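Local coordinates for endoglucanase A (Clostridium cellulolyticum, PDB 1EDG), which hydrolyses internal beta-1,4-glucosidic bonds of cellulose with its family 5 glycoside hydrolase catalytic domain, at residues 65-70 and 107-112. Residues are numbered along the deposited sequence; the frame is centred on the assembly and turned at random.
Sequences QMIDAI and VNYCID
I67 reaches from helix 64-73 to Y109 and C110 on helix 97-111, joining two consecutive outer helices of the TIM barrel; each of these helices precedes a barrel strand, 77-80 and 116-120 respectively. The contact is small, burying 137 Å² over both sides, and the side chains meet through apolar contacts, with no hydrogen bond between the segments. A beta-branched side chain suits this place because its two arms can serve two neighbours at once. With CG2 anti to the backbone N and CG1 beside it (chi1 -56°), I67 packs CG1 on the Y109 side chain, while its CG2 meets C110 SG and also approaches Y109 O at 4.0 Å. Of the CA atoms across the two segments, those of I67 and C110 lie nearest, 6.5 Å apart.

Y109 offers mainly the base of its side chain, I67 CG1 sitting 3.8 Å from Y109 CB. The two side chains cross at about a right angle, and the nearest ring atom to I67 CG1 is Y109 CD2, met obliquely. The phenol leads away from the contact, where its OH hydrogen-bonds R102, so tyrosine combines an apolar stem with a polar end. Compact and weakly polar, the C110 thiol fits the buried layer between helix and barrel, its side chain also touching V78 and V117 on the adjacent strands. Its SG receives the second arm, with I67 CG2 3.9 Å from C110 SG.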
ATOM      1  N   GLN A  65       3.588   2.154  21.733  1.00 21.70           N
ATOM      2  CA  GLN A  65       5.043   1.989  21.767  1.00 23.46           C
ATOM      3  C   GLN A  65       5.591   1.464  20.439  1.00 21.29           C
ATOM      4  O   GLN A  65       6.647   1.906  19.987  1.00 20.72           O
ATOM      5  CB  GLN A  65       5.462   1.083  22.939  1.00 27.95           C
ATOM      6  CG  GLN A  65       6.846   0.397  22.807  1.00 36.84           C
ATOM      7  CD  GLN A  65       8.066   1.329  22.960  1.00 41.01           C
ATOM      8  OE1 GLN A  65       8.136   2.416  22.369  1.00 42.46           O
ATOM      9  NE2 GLN A  65       9.057   0.870  23.723  1.00 42.00           N
ATOM     10  N   MET A  66       4.865   0.547  19.806  1.00 17.24           N
ATOM     11  CA  MET A  66       5.288  -0.007  18.525  1.00 17.02           C
ATOM     12  C   MET A  66       5.417   1.104  17.485  1.00 16.24           C
ATOM     13  O   MET A  66       6.429   1.193  16.782  1.00 15.43           O
ATOM     14  CB  MET A  66       4.280  -1.045  18.026  1.00 17.21           C
ATOM     15  CG  MET A  66       4.284  -2.356  18.783  1.00 18.32           C
ATOM     16  SD  MET A  66       2.965  -3.443  18.204  1.00 17.50           S
ATOM     17  CE  MET A  66       2.862  -4.592  19.579  1.00 19.91           C
ATOM     18  N   ILE A  67       4.388   1.949  17.407  1.00 15.17           N
ATOM     19  CA  ILE A  67       4.344   3.063  16.462  1.00 15.16           C
ATOM     20  C   ILE A  67       5.433   4.094  16.794  1.00 16.57           C
ATOM     21  O   ILE A  67       6.060   4.658  15.889  1.00 13.77           O
ATOM     22  CB  ILE A  67       2.929   3.735  16.435  1.00 15.39           C
ATOM     23  CG1 ILE A  67       1.848   2.695  16.101  1.00 14.43           C
ATOM     24  CG2 ILE A  67       2.879   4.867  15.410  1.00 14.11           C
ATOM     25  CD1 ILE A  67       2.108   1.908  14.825  1.00 14.08           C
ATOM     26  N   ASP A  68       5.672   4.325  18.086  1.00 15.05           N
ATOM     27  CA  ASP A  68       6.710   5.266  18.509  1.00 15.13           C
ATOM     28  C   ASP A  68       8.056   4.819  17.931  1.00 15.63           C
ATOM     29  O   ASP A  68       8.838   5.640  17.439  1.00 16.40           O
ATOM     30  CB  ASP A  68       6.832   5.306  20.039  1.00 16.36           C
ATOM     31  CG  ASP A  68       5.653   5.976  20.721  1.00 18.11           C
ATOM     32  OD1 ASP A  68       4.871   6.700  20.062  1.00 18.55           O
ATOM     33  OD2 ASP A  68       5.520   5.782  21.949  1.00 20.35           O
ATOM     34  N   ALA A  69       8.321   3.518  17.998  1.00 14.00           N
ATOM     35  CA  ALA A  69       9.564   2.949  17.498  1.00 14.48           C
ATOM     36  C   ALA A  69       9.721   3.119  15.985  1.00 17.55           C
ATOM     37  O   ALA A  69      10.813   3.431  15.490  1.00 18.02           O
ATOM     38  CB  ALA A  69       9.652   1.489  17.876  1.00 15.13           C
ATOM     39  N   ILE A  70       8.629   2.909  15.255  1.00 15.94           N
ATOM     40  CA  ILE A  70       8.629   3.044  13.800  1.00 15.91           C
ATOM     41  C   ILE A  70       9.013   4.474  13.414  1.00 15.04           C
ATOM     42  O   ILE A  70       9.872   4.685  12.551  1.00 15.88           O
ATOM     43  CB  ILE A  70       7.231   2.696  13.211  1.00 16.85           C
ATOM     44  CG1 ILE A  70       6.878   1.235  13.512  1.00 17.24           C
ATOM     45  CG2 ILE A  70       7.180   2.989  11.715  1.00 15.58           C
ATOM     46  CD1 ILE A  70       7.879   0.245  12.986  1.00 19.59           C
ATOM     47  N   VAL A 107      -5.201   4.387  14.510  1.00 15.71           N
ATOM     48  CA  VAL A 107      -4.990   5.539  13.631  1.00 14.32           C
ATOM     49  C   VAL A 107      -4.450   6.684  14.493  1.00 14.69           C
ATOM     50  O   VAL A 107      -3.478   7.356  14.127  1.00 13.39           O
ATOM     51  CB  VAL A 107      -6.320   5.982  12.947  1.00 13.44           C
ATOM     52  CG1 VAL A 107      -6.183   7.374  12.335  1.00 12.81           C
ATOM     53  CG2 VAL A 107      -6.709   4.976  11.870  1.00 12.35           C
ATOM     54  N   ASN A 108      -5.054   6.863  15.663  1.00 12.72           N
ATOM     55  CA  ASN A 108      -4.640   7.915  16.578  1.00 13.83           C
ATOM     56  C   ASN A 108      -3.211   7.761  17.085  1.00 12.92           C
ATOM     57  O   ASN A 108      -2.544   8.760  17.333  1.00 14.12           O
ATOM     58  CB  ASN A 108      -5.634   8.050  17.732  1.00 15.44           C
ATOM     59  CG  ASN A 108      -6.907   8.767  17.315  1.00 15.96           C
ATOM     60  OD1 ASN A 108      -6.965   9.357  16.234  1.00 17.97           O
ATOM     61  ND2 ASN A 108      -7.922   8.740  18.170  1.00 16.05           N
ATOM     62  N   TYR A 109      -2.730   6.525  17.214  1.00 13.98           N
ATOM     63  CA  TYR A 109      -1.350   6.289  17.648  1.00 13.40           C
ATOM     64  C   TYR A 109      -0.426   7.002  16.658  1.00 16.77           C
ATOM     65  O   TYR A 109       0.544   7.650  17.054  1.00 15.27           O
ATOM     66  CB  TYR A 109      -0.980   4.802  17.604  1.00 13.78           C
ATOM     67  CG  TYR A 109      -1.659   3.889  18.595  1.00 13.88           C
ATOM     68  CD1 TYR A 109      -2.336   4.389  19.708  1.00 14.57           C
ATOM     69  CD2 TYR A 109      -1.618   2.509  18.412  1.00 15.82           C
ATOM     70  CE1 TYR A 109      -2.962   3.521  20.617  1.00 15.92           C
ATOM     71  CE2 TYR A 109      -2.235   1.638  19.306  1.00 16.66           C
ATOM     72  CZ  TYR A 109      -2.905   2.147  20.401  1.00 15.90           C
ATOM     73  OH  TYR A 109      -3.532   1.277  21.262  1.00 18.00           O
ATOM     74  N   CYS A 110      -0.741   6.866  15.368  1.00 15.77           N
ATOM     75  CA  CYS A 110       0.044   7.467  14.286  1.00 15.54           C
ATOM     76  C   CYS A 110      -0.144   8.983  14.173  1.00 15.43           C
ATOM     77  O   CYS A 110       0.833   9.733  14.072  1.00 15.23           O
ATOM     78  CB  CYS A 110      -0.312   6.799  12.956  1.00 14.35           C
ATOM     79  SG  CYS A 110      -0.204   5.003  12.966  1.00 15.15           S
ATOM     80  N   ILE A 111      -1.396   9.432  14.198  1.00 14.04           N
ATOM     81  CA  ILE A 111      -1.703  10.852  14.109  1.00 16.29           C
ATOM     82  C   ILE A 111      -1.077  11.633  15.268  1.00 20.15           C
ATOM     83  O   ILE A 111      -0.582  12.745  15.070  1.00 20.90           O
ATOM     84  CB  ILE A 111      -3.232  11.097  14.078  1.00 16.39           C
ATOM     85  CG1 ILE A 111      -3.845  10.502  12.803  1.00 16.48           C
ATOM     86  CG2 ILE A 111      -3.545  12.585  14.178  1.00 16.39           C
ATOM     87  CD1 ILE A 111      -3.364  11.142  11.506  1.00 16.74           C
ATOM     88  N   ASP A 112      -1.084  11.055  16.467  1.00 21.45           N
ATOM     89  CA  ASP A 112      -0.505  11.729  17.626  1.00 23.31           C
ATOM     90  C   ASP A 112       1.013  11.843  17.518  1.00 22.35           C
ATOM     91  O   ASP A 112       1.630  12.660  18.198  1.00 24.65           O
ATOM     92  CB  ASP A 112      -0.919  11.035  18.932  1.00 25.80           C
ATOM     93  CG  ASP A 112      -2.398  11.241  19.263  1.00 27.73           C
ATOM     94  OD1 ASP A 112      -3.045  12.128  18.658  1.00 29.24           O
ATOM     95  OD2 ASP A 112      -2.916  10.509  20.134  1.00 30.15           O
TER